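Local coordinates for protein superoxide dismutase (Candida albicans, PDB 4GUN) that probably protects the cell from superoxide radicals, using a bound manganese ion to convert superoxide into hydrogen peroxide and oxygen, at residues H32-H36 against D170-A175; A135-K139 against Q155-S159. The protein carries 2 engineered substitutions. One frame throughout, in Å; residues are numbered along the deposited sequence.

Contact 1. Residues H32-H36 against D170-A175. With MN (manganese (II) ion), chain Q.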
ATOM      1  N   HIS A  32       4.205  19.640 -18.645  1.00 10.53           N
ATOM      2  CA  HIS A  32       3.929  19.482 -17.215  1.00  8.79           C
ATOM      3  C   HIS A  32       2.674  20.197 -16.769  1.00 10.29           C
ATOM      4  O   HIS A  32       1.811  19.577 -16.157  1.00  9.26           O
ATOM      5  CB  HIS A  32       5.153  19.857 -16.361  1.00  7.79           C
ATOM      6  CG  HIS A  32       5.241  19.097 -15.060  1.00  9.80           C
ATOM      7  ND1 HIS A  32       6.256  19.336 -14.166  1.00 10.46           N
ATOM      8  CD2 HIS A  32       4.412  18.165 -14.536  1.00  9.82           C
ATOM      9  CE1 HIS A  32       6.031  18.534 -13.140  1.00  9.06           C
ATOM     10  NE2 HIS A  32       4.927  17.819 -13.312  1.00  8.88           N
ATOM     11  N   ILE A  33       2.530  21.468 -17.153  1.00  8.71           N
ATOM     12  CA  ILE A  33       1.381  22.293 -16.792  1.00  8.99           C
ATOM     13  C   ILE A  33       0.156  22.020 -17.681  1.00 13.29           C
ATOM     14  O   ILE A  33      -0.936  21.743 -17.164  1.00 11.47           O
ATOM     15  CB  ILE A  33       1.773  23.810 -16.788  1.00 13.02           C
ATOM     16  CG1 ILE A  33       2.961  24.104 -15.824  1.00 12.48           C
ATOM     17  CG2 ILE A  33       0.543  24.712 -16.473  1.00 14.59           C
ATOM     18  CD1 ILE A  33       3.671  25.422 -16.001  1.00 13.95           C
ATOM     19  N   ASN A  34       0.340  22.145 -19.023  1.00 10.58           N
ATOM     20  CA  ASN A  34      -0.727  22.055 -20.024  1.00 10.30           C
ATOM     21  C   ASN A  34      -1.223  20.668 -20.430  1.00 12.50           C
ATOM     22  O   ASN A  34      -2.306  20.554 -21.021  1.00 11.07           O
ATOM     23  CB  ASN A  34      -0.455  23.005 -21.199  1.00  5.15           C
ATOM     24  CG  ASN A  34      -0.323  24.422 -20.694  1.00 19.34           C
ATOM     25  OD1 ASN A  34      -1.177  24.919 -19.952  1.00 22.63           O
ATOM     26  ND2 ASN A  34       0.794  25.053 -20.961  1.00 10.46           N
ATOM     27  N   LYS A  35      -0.482  19.623 -20.076  1.00  8.20           N
ATOM     28  CA  LYS A  35      -0.978  18.265 -20.326  1.00  8.05           C
ATOM     29  C   LYS A  35      -1.190  17.534 -18.985  1.00 11.94           C
ATOM     30  O   LYS A  35      -2.319  17.141 -18.701  1.00 12.46           O
ATOM     31  CB  LYS A  35      -0.071  17.465 -21.289  1.00  9.96           C
ATOM     32  CG  LYS A  35       0.191  18.134 -22.651  1.00  9.65           C
ATOM     33  CD  LYS A  35      -1.021  18.020 -23.582  1.00 16.12           C
ATOM     34  CE  LYS A  35      -0.865  18.787 -24.869  1.00 20.67           C
ATOM     35  NZ  LYS A  35      -2.077  18.669 -25.729  1.00 20.93           N
ATOM     36  N   HIS A  36      -0.122  17.400 -18.145  1.00  8.22           N
ATOM     37  CA  HIS A  36      -0.193  16.701 -16.856  1.00  8.07           C
ATOM     38  C   HIS A  36      -1.119  17.306 -15.816  1.00 12.24           C
ATOM     39  O   HIS A  36      -1.981  16.590 -15.289  1.00 12.12           O
ATOM     40  CB  HIS A  36       1.200  16.333 -16.280  1.00  8.00           C
ATOM     41  CG  HIS A  36       1.991  15.420 -17.166  1.00 11.84           C
ATOM     42  ND1 HIS A  36       1.844  14.038 -17.104  1.00 14.33           N
ATOM     43  CD2 HIS A  36       2.889  15.719 -18.134  1.00 14.11           C
ATOM     44  CE1 HIS A  36       2.681  13.546 -18.003  1.00 13.93           C
ATOM     45  NE2 HIS A  36       3.333  14.521 -18.650  1.00 14.26           N
ATOM     46  N   ASP A 170       8.463  17.494  -7.038  1.00  4.55           N
ATOM     47  CA  ASP A 170       7.967  16.445  -7.923  1.00  4.69           C
ATOM     48  C   ASP A 170       9.109  15.519  -8.364  1.00 10.87           C
ATOM     49  O   ASP A 170      10.057  15.972  -9.012  1.00  9.72           O
ATOM     50  CB  ASP A 170       7.294  17.067  -9.161  1.00  6.02           C
ATOM     51  CG  ASP A 170       6.393  16.118  -9.938  1.00  8.85           C
ATOM     52  OD1 ASP A 170       6.327  14.928  -9.581  1.00 13.13           O
ATOM     53  OD2 ASP A 170       5.727  16.571 -10.863  1.00 12.77           O
ATOM     54  N   ALA A 171       8.994  14.218  -8.037  1.00  8.79           N
ATOM     55  CA  ALA A 171       9.983  13.203  -8.430  1.00  7.85           C
ATOM     56  C   ALA A 171       9.445  12.255  -9.531  1.00 10.83           C
ATOM     57  O   ALA A 171      10.143  11.291  -9.864  1.00  9.73           O
ATOM     58  CB  ALA A 171      10.434  12.401  -7.211  1.00  8.40           C
ATOM     59  N   TRP A 172       8.211  12.507 -10.096  1.00  8.28           N
ATOM     60  CA  TRP A 172       7.686  11.686 -11.220  1.00  9.48           C
ATOM     61  C   TRP A 172       8.654  11.824 -12.414  1.00 12.19           C
ATOM     62  O   TRP A 172       9.233  12.893 -12.600  1.00 11.28           O
ATOM     63  CB  TRP A 172       6.290  12.128 -11.676  1.00  8.92           C
ATOM     64  CG  TRP A 172       5.141  11.651 -10.829  1.00 10.42           C
ATOM     65  CD1 TRP A 172       4.931  11.922  -9.509  1.00 13.26           C
ATOM     66  CD2 TRP A 172       3.950  10.994 -11.301  1.00 10.78           C
ATOM     67  NE1 TRP A 172       3.713  11.418  -9.110  1.00 13.31           N
ATOM     68  CE2 TRP A 172       3.083  10.853 -10.193  1.00 14.43           C
ATOM     69  CE3 TRP A 172       3.533  10.493 -12.556  1.00 11.96           C
ATOM     70  CZ2 TRP A 172       1.845  10.188 -10.285  1.00 13.14           C
ATOM     71  CZ3 TRP A 172       2.309   9.839 -12.646  1.00 13.02           C
ATOM     72  CH2 TRP A 172       1.475   9.704 -11.523  1.00 13.69           C
ATOM     73  N   GLU A 173       8.860  10.747 -13.196  1.00  8.62           N
ATOM     74  CA  GLU A 173       9.795  10.762 -14.335  1.00  7.15           C
ATOM     75  C   GLU A 173       9.482  11.864 -15.355  1.00 10.50           C
ATOM     76  O   GLU A 173      10.407  12.478 -15.860  1.00 11.35           O
ATOM     77  CB  GLU A 173       9.907   9.377 -14.992  1.00  7.96           C
ATOM     78  CG  GLU A 173      10.591   8.343 -14.106  1.00  8.79           C
ATOM     79  CD  GLU A 173      10.717   6.974 -14.733  1.00 14.49           C
ATOM     80  OE1 GLU A 173       9.700   6.476 -15.259  1.00  9.25           O
ATOM     81  OE2 GLU A 173      11.832   6.407 -14.731  1.00 11.50           O
ATOM     82  N   HIS A 174       8.192  12.192 -15.566  1.00  7.37           N
ATOM     83  CA  HIS A 174       7.773  13.270 -16.475  1.00  5.64           C
ATOM     84  C   HIS A 174       8.297  14.635 -16.055  1.00  8.38           C
ATOM     85  O   HIS A 174       8.390  15.526 -16.890  1.00  7.66           O
ATOM     86  CB  HIS A 174       6.234  13.318 -16.655  1.00  5.82           C
ATOM     87  CG  HIS A 174       5.432  13.751 -15.457  1.00  8.48           C
ATOM     88  ND1 HIS A 174       4.447  12.937 -14.913  1.00  9.62           N
ATOM     89  CD2 HIS A 174       5.423  14.932 -14.799  1.00 10.13           C
ATOM     90  CE1 HIS A 174       3.914  13.628 -13.923  1.00  9.64           C
ATOM     91  NE2 HIS A 174       4.475  14.833 -13.814  1.00 10.36           N
ATOM     92  N   ALA A 175       8.627  14.809 -14.757  1.00  4.95           N
ATOM     93  CA  ALA A 175       9.131  16.083 -14.243  1.00  4.45           C
ATOM     94  C   ALA A 175      10.566  16.428 -14.713  1.00 11.18           C
ATOM     95  O   ALA A 175      10.978  17.602 -14.657  1.00 11.86           O
ATOM     96  CB  ALA A 175       9.054  16.089 -12.724  1.00  4.26           C
TER
HETATM   97 MN    MN Q 301       4.242  16.143 -12.138  1.00  9.91          MN
HETATM   98  O   HOH W   1       3.811  14.550 -10.745  1.00 14.68           O

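Contact 2. Residues A135-K139 against Q155-S159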
ATOM      1  N   ALA A 135       8.604  14.605  -2.588  1.00  8.19           N
ATOM      2  CA  ALA A 135       9.219  14.882  -1.285  1.00  7.59           C
ATOM      3  C   ALA A 135       8.667  16.218  -0.808  1.00 10.71           C
ATOM      4  O   ALA A 135       8.435  17.124  -1.618  1.00 11.25           O
ATOM      5  CB  ALA A 135      10.731  14.944  -1.360  1.00  8.26           C
ATOM      6  N   PHE A 136       8.398  16.322   0.497  1.00  7.35           N
ATOM      7  CA  PHE A 136       7.892  17.558   1.063  1.00  7.88           C
ATOM      8  C   PHE A 136       8.671  17.917   2.316  1.00  9.31           C
ATOM      9  O   PHE A 136       8.955  17.054   3.139  1.00  5.38           O
ATOM     10  CB  PHE A 136       6.394  17.454   1.448  1.00  9.66           C
ATOM     11  CG  PHE A 136       5.392  17.121   0.373  1.00 10.16           C
ATOM     12  CD1 PHE A 136       4.650  18.124  -0.240  1.00 12.37           C
ATOM     13  CD2 PHE A 136       5.110  15.800   0.047  1.00 12.50           C
ATOM     14  CE1 PHE A 136       3.693  17.812  -1.209  1.00 12.62           C
ATOM     15  CE2 PHE A 136       4.150  15.490  -0.920  1.00 14.29           C
ATOM     16  CZ  PHE A 136       3.450  16.496  -1.538  1.00 12.32           C
ATOM     17  N   ILE A 137       8.939  19.210   2.480  1.00  6.98           N
ATOM     18  CA  ILE A 137       9.426  19.796   3.717  1.00  6.68           C
ATOM     19  C   ILE A 137       8.092  20.170   4.369  1.00  9.51           C
ATOM     20  O   ILE A 137       7.278  20.852   3.731  1.00  6.27           O
ATOM     21  CB  ILE A 137      10.342  21.033   3.493  1.00  9.48           C
ATOM     22  CG1 ILE A 137      11.710  20.571   2.924  1.00  9.66           C
ATOM     23  CG2 ILE A 137      10.537  21.763   4.832  1.00 10.66           C
ATOM     24  CD1 ILE A 137      12.593  21.670   2.310  1.00 15.52           C
ATOM     25  N   VAL A 138       7.823  19.644   5.585  1.00  8.22           N
ATOM     26  CA  VAL A 138       6.523  19.860   6.244  1.00  8.95           C
ATOM     27  C   VAL A 138       6.687  20.500   7.609  1.00 13.03           C
ATOM     28  O   VAL A 138       7.699  20.278   8.254  1.00 11.35           O
ATOM     29  CB  VAL A 138       5.651  18.554   6.359  1.00 13.29           C
ATOM     30  CG1 VAL A 138       5.450  17.871   5.012  1.00 12.76           C
ATOM     31  CG2 VAL A 138       6.212  17.566   7.376  1.00 13.39           C
ATOM     32  N   LYS A 139       5.663  21.246   8.064  1.00 10.52           N
ATOM     33  CA  LYS A 139       5.631  21.817   9.421  1.00  9.59           C
ATOM     34  C   LYS A 139       4.544  21.066  10.189  1.00 12.32           C
ATOM     35  O   LYS A 139       3.427  20.913   9.695  1.00 11.13           O
ATOM     36  CB  LYS A 139       5.335  23.329   9.385  1.00 11.38           C
ATOM     37  CG  LYS A 139       4.977  23.957  10.743  1.00 11.65           C
ATOM     38  CD  LYS A 139       4.351  25.330  10.546  1.00  8.73           C
ATOM     39  CE  LYS A 139       4.303  26.142  11.830  1.00 11.97           C
ATOM     40  NZ  LYS A 139       3.483  27.390  11.652  1.00 16.89           N
ATOM     41  N   GLN A 155       0.294  10.415  -6.451  1.00  4.39           N
ATOM     42  CA  GLN A 155      -0.290  11.729  -6.181  1.00  5.31           C
ATOM     43  C   GLN A 155      -0.783  11.882  -4.750  1.00 10.06           C
ATOM     44  O   GLN A 155      -1.572  12.773  -4.462  1.00 11.08           O
ATOM     45  CB  GLN A 155      -1.318  12.193  -7.227  1.00  6.07           C
ATOM     46  CG  GLN A 155      -0.751  12.455  -8.645  1.00  7.89           C
ATOM     47  CD  GLN A 155       0.416  13.430  -8.726  1.00 16.12           C
ATOM     48  OE1 GLN A 155       0.679  14.243  -7.829  1.00 11.80           O
ATOM     49  NE2 GLN A 155       1.134  13.378  -9.823  1.00  6.84           N
ATOM     50  N   ASP A 156      -0.270  11.041  -3.837  1.00  8.84           N
ATOM     51  CA  ASP A 156      -0.589  11.171  -2.412  1.00  8.47           C
ATOM     52  C   ASP A 156       0.008  12.530  -1.938  1.00 12.17           C
ATOM     53  O   ASP A 156       1.001  13.012  -2.503  1.00 10.78           O
ATOM     54  CB  ASP A 156      -0.054   9.960  -1.615  1.00  9.46           C
ATOM     55  CG  ASP A 156      -0.688   8.624  -2.005  1.00 16.31           C
ATOM     56  OD1 ASP A 156      -1.682   8.632  -2.767  1.00 19.96           O
ATOM     57  OD2 ASP A 156      -0.193   7.572  -1.548  1.00 13.90           O
ATOM     58  N   THR A 157      -0.661  13.193  -0.997  1.00  9.70           N
ATOM     59  CA  THR A 157      -0.260  14.538  -0.561  1.00  9.63           C
ATOM     60  C   THR A 157      -0.157  14.681   0.953  1.00 11.92           C
ATOM     61  O   THR A 157      -0.403  13.723   1.679  1.00 11.02           O
ATOM     62  CB  THR A 157      -1.215  15.582  -1.195  1.00 19.33           C
ATOM     63  OG1 THR A 157      -0.631  16.887  -1.099  1.00 24.87           O
ATOM     64  CG2 THR A 157      -2.628  15.562  -0.589  1.00 15.58           C
ATOM     65  N   ILE A 158       0.143  15.899   1.422  1.00  9.13           N
ATOM     66  CA  ILE A 158       0.154  16.233   2.848  1.00  9.14           C
ATOM     67  C   ILE A 158      -1.287  16.628   3.174  1.00 13.17           C
ATOM     68  O   ILE A 158      -1.706  17.748   2.897  1.00 12.64           O
ATOM     69  CB  ILE A 158       1.220  17.321   3.168  1.00 12.34           C
ATOM     70  CG1 ILE A 158       2.640  16.877   2.683  1.00 12.59           C
ATOM     71  CG2 ILE A 158       1.233  17.692   4.663  1.00 12.23           C
ATOM     72  CD1 ILE A 158       3.091  15.442   3.056  1.00 10.50           C
ATOM     73  N   SER A 159      -2.087  15.660   3.636  1.00 11.15           N
ATOM     74  CA  SER A 159      -3.507  15.935   3.866  1.00 10.98           C
ATOM     75  C   SER A 159      -3.935  15.927   5.323  1.00 16.33           C
ATOM     76  O   SER A 159      -5.077  16.326   5.631  1.00 14.41           O
ATOM     77  CB  SER A 159      -4.378  15.013   3.021  1.00 13.41           C
ATOM     78  OG  SER A 159      -4.204  13.670   3.426  1.00 19.81           O
TER

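Contact 1. Residues H32-H36 against D170-A175
The manganese site of the iron/manganese superoxide dismutase fold joins His32, on helix 26-56, to Asp170, at the end of strand 163-170, and His174, in the loop after it. The ion is bound by His32 NE2 at 2.2 Å, by Asp170 OD2 at 2.0 Å and by His174 NE2 at 2.1 Å. Water 1 is a fourth ligand, and His80 completes the five. The side chains of His32 and Asp170 run toward each other, but their ligand atoms take adjacent positions on the manganese. The carboxylate oxygen OD2 lies at the edge of the His32 ring, in its plane. The atoms His32 NE2 and Asp170 OD2 are 2.9 Å apart because both bind the metal, and they are not hydrogen-bonded. The rings of His32 and His174 meet obliquely, with planes 69° apart.

Asp170 OD1 does not bind the ion. Asp170 OD1 accepts from Trp172 N at 3.1 Å, from above the carboxylate plane, which makes an Asx turn. Water 1 also donates weakly to OD1, so the second oxygen ties the carboxylate both to the chain and to the metal-bound water. His174 is held between two groups. Trp172 CB lies over one face of its ring. The His36 ring stacks face to face on the other, with centroids 4.0 Å apart and planes at 20°. CG of His174 sits between the backbone N and the carbonyl carbon (chi1 69°), with the ring between these two groups and NE2 on the manganese. Its ND1 is hydrogen-bonded to Glu173 of the second subunit, and His36 NE2 to Tyr177 of that subunit.

Helix 60-85 supplies His80, and its Trp84 meets the His32 ring edge to face. Tyr187 of helix 184-191 packs against Ala175.

Contact 2. Residues A135-K139 against Q155-S159
The Phe136 ring has Ile158 over one face and the backbone oxygen of Asp156 at its edge. CG1 of Ile158 makes a CH-pi contact, 3.7 Å from the centroid of the Phe136 ring and 16° off the ring normal. It is offset toward the rim, and its closest ring atom is Phe136 CG at 3.6 Å. CD1 of the same isoleucine continues along this face and comes within 3.6 Å of Phe136 CD2. The two side chains slide past each other in opposite directions. Ile158 CG1 and CD1 both lie about 3.6 Å above the plane of the Phe136 ring. At the far end of the ring, Phe136 CZ is 4.1 Å from Thr157 OG1, an oblique approach. The edge contact is looser, with Phe136 CE2 4.3 Å from Asp156 O.

Val138 stands two residues along strand 133-140 and points the same way as Phe136. Its chi1 of -54° puts CG1 anti to the carbonyl carbon and sends this methyl, rather than CG2, to Ile158. Val138 CG1 lies 3.8 Å from Ile158 CG1. Ile158 is therefore shared by the aromatic ring and the valine methyl. Val150 of strand 146-153 touches all three side chains, and Leu163 packs on Ile158. The loop 155-159 thus lies against part of one side of the antiparallel sheet of the C-terminal domain, while Ile137 points away from it and packs on helix 115-127.

The polar groups beside the ring have partners elsewhere. Thr157 OG1 is hydrogen-bonded to Asn79 OD1. Asp156 O accepts from Thr152 OG1 and from Asn79 ND2. Between the two segments the contact is carried mainly by apolar carbon. Dispersion and burial hold Ile158 against the strand, whereas Thr152 and Asn79 bond the loop beside it to strand 146-153 and helix 60-85.

In the fold
Contact 2 is nested within the chain loop that contact 1 closes, and their centres are about 17 Å apart. Contact 1 brings the alpha-hairpin domain and the C-terminal domain together at the manganese. Contact 2 lies wholly in the C-terminal domain. They touch where Trp172 CE2 comes 3.2 Å from Gln155 NE2. The Phe136 side chain is about 11 Å from the manganese and about 9 Å from the side chain of Asp170. Helix 60-85 serves both: its His80 binds the metal, and its Asn79 bonds segment 155-159. The second subunit reaches contact 1, and the third reaches contact 2.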